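Long-range contacts in putative cell adhesion protein (Bacteroides eggerthii, PDB 4GPV), which probably serves as a FimA-like subunit of a distinct type of bacterial pilus, and so takes part in cell adhesion: residues A[60-64]-A[78-83]; A[261-267]-A[278-284]. All blocks are in the same frame, centred on the assembly; numbering follows the deposited sequence.

Contact 1: A[60-64]-A[78-83]; sequences ALDCA and TGTTAA
D62 reaches across to T80 with both carboxylate oxygens, and this two-pronged grip is the heart of the contact. OD2 of D62 accepts the backbone N-H of T80 at 2.6 Å in a nearly straight bond (167°), while OD1 of D62 takes the proton of T80 OG1 at 2.7 Å; each oxygen uses its syn lone pair. The extended first torsion of D62, with CG anti to the backbone N (chi1 -178°), carries the carboxylate out over the neighbouring loop. There the methyl of A83 packs 3.5 Å from D62 OD2, and the same oxygen passes 3.2 Å from CA of G79, where no side chain stands in its way.

T80 is itself held in a turn: its OG1 accepts from A82 N at 3.0 Å, an ST turn set within the type I turn T80-A83, and it is also bonded to G14 N.

Beside this polar grip, C63 and T78 meet more loosely. CB of C63 lies 3.4 Å from T78 O, and its SG rests near CA of G79 and the hydroxyl of T78. Two waters complete the seam: one donates to both D62 O and T78 O, the other joins A64 O to T78 OG1.

No strand ladder joins the two segments, so side chains and water bridge them. With R56 NE forming a salt bridge to OD1, the buried carboxylate of D62 is likely to be ionised, pinning two loops beside strand 50-56.

Contact 2: A[261-267]-A[278-284]; sequences TILAIKS and IFYPILF
F284 and T261 begin a run of backbone hydrogen bonds that ends with S267 and I278, seven in all. F284 N meets T261 O at 2.9 Å and I265 N meets Y280 O at 3.1 Å. P281 falls opposite A264 in a non-hydrogen-bonded pair, where its missing N-H costs the ladder nothing; its CA instead makes a CA-H...O contact to L263 O.

Apolar contacts line both faces. I262, A264 and P281 share one: CB of P281 lies 3.9 Å from both I262 CG2 and A264 CB. On the other, L263 CB touches both I282 CG2 and the edge of the F284 ring, at CE2.

Ring contacts lie toward the K266-S267 end. CG of K266, anti to its own N (chi1 -178°), comes obliquely to CE2 of F279 at 3.6 Å, and the chain then bends away to place NZ in a salt bridge with D181. Putting an alanine at F279 would probably strip the ring's cover from CB and CG of K266 and deprive Y214 of its edge-to-face partner. S267 OG, bonded to D180, meets the Y280 ring in plane at its edge.

These are the paired arms of an antiparallel beta hairpin, strands 262-271 and 274-283, the first of which also pairs with 176-193 in a sheet of the FimA-like C-terminal domain.

How the contacts relate
The two contacts illustrate two ways of closing a chain upon itself, and they do so far apart. Contact 1 is complete before contact 2 begins along the chain, and the chain's centre lies between them: the centre of contact 1 is about 32 Å and that of contact 2 about 17 Å from the centre of the chain. Their own centres are 49 Å apart and their nearest atoms about 32 Å, so neither touches the other. Contact 1 ties loops flanking strands 50-56 and 83-90 of one mixed sheet, whereas contact 2 lies within another. The long strand 146-169 belongs to the first sheet, as does 297-306, whose V301 and L305 pack against the hairpin of contact 2.

Contact 1: A[60-64]-A[78-83]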
ATOM      1  N   ALA A  60     -11.279  10.993  25.861  1.00 27.58           N
ATOM      2  CA  ALA A  60     -11.439  12.393  25.440  1.00 26.59           C
ATOM      3  C   ALA A  60     -10.117  12.980  24.947  1.00 28.80           C
ATOM      4  O   ALA A  60      -9.052  12.603  25.448  1.00 28.59           O
ATOM      5  CB  ALA A  60     -11.964  13.249  26.594  1.00 28.08           C
ATOM      6  N   LEU A  61     -10.182  13.927  24.004  1.00 25.38           N
ATOM      7  CA  LEU A  61      -8.981  14.649  23.573  1.00 25.18           C
ATOM      8  C   LEU A  61      -8.429  15.437  24.784  1.00 29.00           C
ATOM      9  O   LEU A  61      -9.185  16.047  25.534  1.00 28.85           O
ATOM     10  CB  LEU A  61      -9.282  15.603  22.412  1.00 25.88           C
ATOM     11  CG  LEU A  61      -9.207  14.984  21.023  1.00 28.34           C
ATOM     12  CD1 LEU A  61      -9.856  15.888  20.015  1.00 29.63           C
ATOM     13  CD2 LEU A  61      -7.747  14.682  20.624  1.00 27.37           C
ATOM     14  N   ASP A  62      -7.126  15.379  24.994  1.00 25.20           N
ATOM     15  CA  ASP A  62      -6.529  16.077  26.132  1.00 24.09           C
ATOM     16  C   ASP A  62      -6.288  17.544  25.783  1.00 27.70           C
ATOM     17  O   ASP A  62      -6.150  18.393  26.658  1.00 26.67           O
ATOM     18  CB  ASP A  62      -5.232  15.363  26.527  1.00 25.56           C
ATOM     19  CG  ASP A  62      -4.558  15.986  27.731  1.00 31.30           C
ATOM     20  OD1 ASP A  62      -5.231  16.130  28.790  1.00 30.90           O
ATOM     21  OD2 ASP A  62      -3.409  16.416  27.593  1.00 33.57           O
ATOM     22  N   CYS A  63      -6.294  17.828  24.479  1.00 26.14           N
ATOM     23  CA  CYS A  63      -6.120  19.136  23.867  1.00 27.26           C
ATOM     24  C   CYS A  63      -6.361  18.996  22.365  1.00 30.15           C
ATOM     25  O   CYS A  63      -6.430  17.871  21.845  1.00 27.79           O
ATOM     26  CB  CYS A  63      -4.724  19.690  24.164  1.00 28.96           C
ATOM     27  SG  CYS A  63      -3.369  18.581  23.667  1.00 32.45           S
ATOM     28  N   ALA A  64      -6.442  20.141  21.655  1.00 30.38           N
ATOM     29  CA  ALA A  64      -6.614  20.119  20.194  1.00 29.48           C
ATOM     30  C   ALA A  64      -5.382  19.437  19.526  1.00 31.83           C
ATOM     31  O   ALA A  64      -4.260  19.578  20.010  1.00 30.02           O
ATOM     32  CB  ALA A  64      -6.809  21.544  19.660  1.00 31.39           C
ATOM     33  N   THR A  78      -0.012  22.482  25.413  1.00 30.21           N
ATOM     34  CA  THR A  78      -1.445  22.755  25.547  1.00 30.38           C
ATOM     35  C   THR A  78      -2.214  21.629  26.238  1.00 34.01           C
ATOM     36  O   THR A  78      -3.410  21.780  26.496  1.00 34.98           O
ATOM     37  CB  THR A  78      -2.037  23.009  24.161  1.00 33.87           C
ATOM     38  OG1 THR A  78      -1.606  21.960  23.296  1.00 38.28           O
ATOM     39  CG2 THR A  78      -1.621  24.368  23.605  1.00 36.67           C
ATOM     40  N   GLY A  79      -1.534  20.518  26.500  1.00 30.21           N
ATOM     41  CA  GLY A  79      -2.105  19.344  27.148  1.00 28.91           C
ATOM     42  C   GLY A  79      -1.928  19.299  28.649  1.00 30.35           C
ATOM     43  O   GLY A  79      -1.437  20.246  29.270  1.00 29.49           O
ATOM     44  N   THR A  80      -2.349  18.186  29.251  1.00 26.95           N
ATOM     45  CA  THR A  80      -2.330  18.089  30.706  1.00 26.80           C
ATOM     46  C   THR A  80      -1.734  16.760  31.166  1.00 29.33           C
ATOM     47  O   THR A  80      -1.453  15.877  30.340  1.00 26.71           O
ATOM     48  CB  THR A  80      -3.764  18.248  31.291  1.00 35.63           C
ATOM     49  OG1 THR A  80      -4.459  17.009  31.179  1.00 35.88           O
ATOM     50  CG2 THR A  80      -4.586  19.404  30.665  1.00 32.34           C
ATOM     51  N   THR A  81      -1.636  16.599  32.498  1.00 29.17           N
ATOM     52  CA  THR A  81      -1.145  15.364  33.123  1.00 28.94           C
ATOM     53  C   THR A  81      -2.187  14.237  33.033  1.00 33.04           C
ATOM     54  O   THR A  81      -1.905  13.094  33.435  1.00 31.33           O
ATOM     55  CB  THR A  81      -0.725  15.617  34.560  1.00 34.30           C
ATOM     56  OG1 THR A  81      -1.800  16.240  35.270  1.00 33.90           O
ATOM     57  CG2 THR A  81       0.537  16.444  34.640  1.00 33.66           C
ATOM     58  N   ALA A  82      -3.356  14.540  32.434  1.00 29.56           N
ATOM     59  CA  ALA A  82      -4.399  13.550  32.188  1.00 29.28           C
ATOM     60  C   ALA A  82      -4.146  12.779  30.881  1.00 29.56           C
ATOM     61  O   ALA A  82      -4.815  11.768  30.660  1.00 28.99           O
ATOM     62  CB  ALA A  82      -5.768  14.207  32.155  1.00 30.79           C
ATOM     63  N   ALA A  83      -3.193  13.223  30.010  1.00 26.30           N
ATOM     64  CA  ALA A  83      -2.885  12.494  28.768  1.00 26.20           C
ATOM     65  C   ALA A  83      -2.373  11.085  29.092  1.00 29.58           C
ATOM     66  O   ALA A  83      -1.490  10.933  29.938  1.00 27.97           O
ATOM     67  CB  ALA A  83      -1.843  13.251  27.940  1.00 26.67           C
TER
HETATM   68  O   HOH W   1      -5.992  21.056  27.301  1.00 43.30           O
HETATM   69  O   HOH W   2      -3.469  21.926  21.343  1.00 46.38           O

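Contact 2: A[261-267]-A[278-284]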
ATOM      1  N   THR A 261      -6.066  -9.192  -4.364  1.00 16.64           N
ATOM      2  CA  THR A 261      -5.323  -8.302  -5.238  1.00 17.35           C
ATOM      3  C   THR A 261      -4.572  -9.183  -6.251  1.00 17.46           C
ATOM      4  O   THR A 261      -4.142 -10.302  -5.924  1.00 19.14           O
ATOM      5  CB  THR A 261      -4.386  -7.423  -4.393  1.00 17.75           C
ATOM      6  OG1 THR A 261      -5.186  -6.562  -3.551  1.00 17.90           O
ATOM      7  CG2 THR A 261      -3.458  -6.550  -5.245  1.00 18.45           C
ATOM      8  N   ILE A 262      -4.411  -8.680  -7.487  1.00 15.62           N
ATOM      9  CA  ILE A 262      -3.738  -9.423  -8.560  1.00 15.33           C
ATOM     10  C   ILE A 262      -2.743  -8.497  -9.250  1.00 19.22           C
ATOM     11  O   ILE A 262      -3.109  -7.385  -9.639  1.00 19.66           O
ATOM     12  CB  ILE A 262      -4.745  -9.988  -9.625  1.00 17.66           C
ATOM     13  CG1 ILE A 262      -5.922 -10.772  -8.997  1.00 18.65           C
ATOM     14  CG2 ILE A 262      -3.986 -10.773 -10.770  1.00 16.66           C
ATOM     15  CD1 ILE A 262      -7.050 -11.086  -9.937  1.00 23.80           C
ATOM     16  N   LEU A 263      -1.508  -8.948  -9.413  1.00 15.93           N
ATOM     17  CA  LEU A 263      -0.515  -8.211 -10.209  1.00 17.37           C
ATOM     18  C   LEU A 263      -0.402  -8.919 -11.545  1.00 21.05           C
ATOM     19  O   LEU A 263      -0.319 -10.137 -11.562  1.00 18.52           O
ATOM     20  CB  LEU A 263       0.865  -8.142  -9.511  1.00 17.49           C
ATOM     21  CG  LEU A 263       1.995  -7.473 -10.340  1.00 20.41           C
ATOM     22  CD1 LEU A 263       1.758  -5.964 -10.511  1.00 22.19           C
ATOM     23  CD2 LEU A 263       3.340  -7.748  -9.699  1.00 21.52           C
ATOM     24  N   ALA A 264      -0.456  -8.181 -12.679  1.00 18.67           N
ATOM     25  CA  ALA A 264      -0.332  -8.859 -13.956  1.00 19.30           C
ATOM     26  C   ALA A 264       0.367  -8.020 -15.006  1.00 22.36           C
ATOM     27  O   ALA A 264       0.385  -6.783 -14.939  1.00 21.31           O
ATOM     28  CB  ALA A 264      -1.726  -9.212 -14.494  1.00 20.12           C
ATOM     29  N   ILE A 265       0.905  -8.719 -15.996  1.00 19.16           N
ATOM     30  CA  ILE A 265       1.299  -8.117 -17.254  1.00 18.90           C
ATOM     31  C   ILE A 265       0.071  -8.267 -18.132  1.00 22.98           C
ATOM     32  O   ILE A 265      -0.403  -9.388 -18.287  1.00 22.97           O
ATOM     33  CB  ILE A 265       2.552  -8.726 -17.894  1.00 22.42           C
ATOM     34  CG1 ILE A 265       3.776  -8.559 -16.983  1.00 22.14           C
ATOM     35  CG2 ILE A 265       2.781  -8.100 -19.313  1.00 24.78           C
ATOM     36  CD1 ILE A 265       4.917  -9.506 -17.338  1.00 26.97           C
ATOM     37  N   LYS A 266      -0.466  -7.162 -18.676  1.00 19.85           N
ATOM     38  CA  LYS A 266      -1.615  -7.216 -19.588  1.00 19.63           C
ATOM     39  C   LYS A 266      -1.061  -7.035 -20.994  1.00 23.07           C
ATOM     40  O   LYS A 266      -0.287  -6.103 -21.224  1.00 22.19           O
ATOM     41  CB  LYS A 266      -2.641  -6.117 -19.228  1.00 22.61           C
ATOM     42  CG  LYS A 266      -3.882  -6.167 -20.112  1.00 29.49           C
ATOM     43  CD  LYS A 266      -3.791  -5.204 -21.280  1.00 30.11           C
ATOM     44  CE  LYS A 266      -4.723  -5.625 -22.392  1.00 33.38           C
ATOM     45  NZ  LYS A 266      -4.656  -4.664 -23.529  1.00 37.05           N
ATOM     46  N   SER A 267      -1.437  -7.925 -21.926  1.00 20.65           N
ATOM     47  CA  SER A 267      -0.925  -7.854 -23.278  1.00 21.35           C
ATOM     48  C   SER A 267      -2.054  -8.028 -24.266  1.00 24.63           C
ATOM     49  O   SER A 267      -3.191  -8.311 -23.861  1.00 23.91           O
ATOM     50  CB  SER A 267       0.132  -8.941 -23.476  1.00 25.87           C
ATOM     51  OG  SER A 267       1.107  -8.872 -22.449  1.00 27.36           O
ATOM     52  N   ILE A 278      -4.783 -10.635 -23.014  1.00 22.27           N
ATOM     53  CA  ILE A 278      -4.220 -11.803 -22.329  1.00 21.02           C
ATOM     54  C   ILE A 278      -3.463 -11.283 -21.139  1.00 23.53           C
ATOM     55  O   ILE A 278      -3.110 -10.099 -21.089  1.00 22.57           O
ATOM     56  CB  ILE A 278      -3.356 -12.753 -23.205  1.00 24.77           C
ATOM     57  CG1 ILE A 278      -2.129 -12.013 -23.781  1.00 24.93           C
ATOM     58  CG2 ILE A 278      -4.207 -13.430 -24.297  1.00 27.23           C
ATOM     59  CD1 ILE A 278      -1.056 -12.855 -24.375  1.00 27.27           C
ATOM     60  N   PHE A 279      -3.253 -12.145 -20.170  1.00 19.94           N
ATOM     61  CA  PHE A 279      -2.598 -11.747 -18.921  1.00 19.36           C
ATOM     62  C   PHE A 279      -1.555 -12.745 -18.464  1.00 22.53           C
ATOM     63  O   PHE A 279      -1.704 -13.941 -18.683  1.00 22.87           O
ATOM     64  CB  PHE A 279      -3.660 -11.616 -17.805  1.00 20.79           C
ATOM     65  CG  PHE A 279      -4.734 -10.597 -18.075  1.00 21.03           C
ATOM     66  CD1 PHE A 279      -5.876 -10.937 -18.797  1.00 23.42           C
ATOM     67  CD2 PHE A 279      -4.595  -9.288 -17.642  1.00 21.90           C
ATOM     68  CE1 PHE A 279      -6.864  -9.985 -19.065  1.00 25.21           C
ATOM     69  CE2 PHE A 279      -5.595  -8.345 -17.869  1.00 24.23           C
ATOM     70  CZ  PHE A 279      -6.708  -8.686 -18.626  1.00 23.47           C
ATOM     71  N   TYR A 280      -0.517 -12.246 -17.766  1.00 19.46           N
ATOM     72  CA  TYR A 280       0.477 -13.098 -17.105  1.00 20.86           C
ATOM     73  C   TYR A 280       0.354 -12.697 -15.637  1.00 24.85           C
ATOM     74  O   TYR A 280       0.958 -11.712 -15.220  1.00 23.03           O
ATOM     75  CB  TYR A 280       1.887 -12.878 -17.678  1.00 21.52           C
ATOM     76  CG  TYR A 280       1.961 -13.076 -19.172  1.00 21.36           C
ATOM     77  CD1 TYR A 280       2.225 -14.334 -19.715  1.00 22.42           C
ATOM     78  CD2 TYR A 280       1.834 -11.999 -20.046  1.00 21.97           C
ATOM     79  CE1 TYR A 280       2.408 -14.507 -21.085  1.00 22.39           C
ATOM     80  CE2 TYR A 280       1.967 -12.170 -21.432  1.00 22.90           C
ATOM     81  CZ  TYR A 280       2.251 -13.428 -21.946  1.00 25.55           C
ATOM     82  OH  TYR A 280       2.407 -13.584 -23.311  1.00 23.50           O
ATOM     83  N   PRO A 281      -0.563 -13.337 -14.885  1.00 22.07           N
ATOM     84  CA  PRO A 281      -0.895 -12.813 -13.553  1.00 20.76           C
ATOM     85  C   PRO A 281      -0.354 -13.591 -12.348  1.00 24.32           C
ATOM     86  O   PRO A 281       0.059 -14.752 -12.463  1.00 22.09           O
ATOM     87  CB  PRO A 281      -2.412 -12.932 -13.558  1.00 21.95           C
ATOM     88  CG  PRO A 281      -2.683 -14.168 -14.402  1.00 27.81           C
ATOM     89  CD  PRO A 281      -1.490 -14.422 -15.267  1.00 24.26           C
ATOM     90  N   ILE A 282      -0.444 -12.941 -11.186  1.00 21.63           N
ATOM     91  CA  ILE A 282      -0.170 -13.549  -9.895  1.00 22.59           C
ATOM     92  C   ILE A 282      -1.241 -13.084  -8.917  1.00 22.84           C
ATOM     93  O   ILE A 282      -1.428 -11.880  -8.727  1.00 20.48           O
ATOM     94  CB  ILE A 282       1.272 -13.369  -9.347  1.00 27.57           C
ATOM     95  CG1 ILE A 282       1.537 -14.324  -8.132  1.00 29.86           C
ATOM     96  CG2 ILE A 282       1.600 -11.947  -9.008  1.00 27.05           C
ATOM     97  CD1 ILE A 282       1.368 -15.962  -8.453  1.00 35.66           C
ATOM     98  N   LEU A 283      -1.959 -14.049  -8.316  1.00 21.15           N
ATOM     99  CA  LEU A 283      -3.002 -13.757  -7.326  1.00 21.62           C
ATOM    100  C   LEU A 283      -2.384 -13.735  -5.959  1.00 22.52           C
ATOM    101  O   LEU A 283      -1.683 -14.686  -5.610  1.00 19.87           O
ATOM    102  CB  LEU A 283      -4.124 -14.822  -7.356  1.00 23.27           C
ATOM    103  CG  LEU A 283      -5.251 -14.634  -8.351  1.00 31.24           C
ATOM    104  CD1 LEU A 283      -4.764 -14.869  -9.728  1.00 33.01           C
ATOM    105  CD2 LEU A 283      -6.347 -15.623  -8.071  1.00 37.57           C
ATOM    106  N   PHE A 284      -2.661 -12.684  -5.176  1.00 17.45           N
ATOM    107  CA  PHE A 284      -2.171 -12.571  -3.799  1.00 17.88           C
ATOM    108  C   PHE A 284      -3.162 -13.290  -2.885  1.00 19.98           C
ATOM    109  O   PHE A 284      -3.968 -12.664  -2.160  1.00 18.35           O
ATOM    110  CB  PHE A 284      -1.961 -11.119  -3.378  1.00 18.42           C
ATOM    111  CG  PHE A 284      -0.699 -10.571  -3.992  1.00 20.14           C
ATOM    112  CD1 PHE A 284       0.537 -10.795  -3.392  1.00 24.80           C
ATOM    113  CD2 PHE A 284      -0.737  -9.890  -5.205  1.00 21.61           C
ATOM    114  CE1 PHE A 284       1.714 -10.300  -3.972  1.00 26.33           C
ATOM    115  CE2 PHE A 284       0.444  -9.376  -5.776  1.00 25.52           C
ATOM    116  CZ  PHE A 284       1.655  -9.614  -5.167  1.00 24.61           C
TER
HETATM  117  O   HOH W   3      -4.976 -10.107  -1.772  1.00 20.49           O
HETATM  118  O   HOH W   4       2.512 -11.411 -12.318  1.00 47.64           O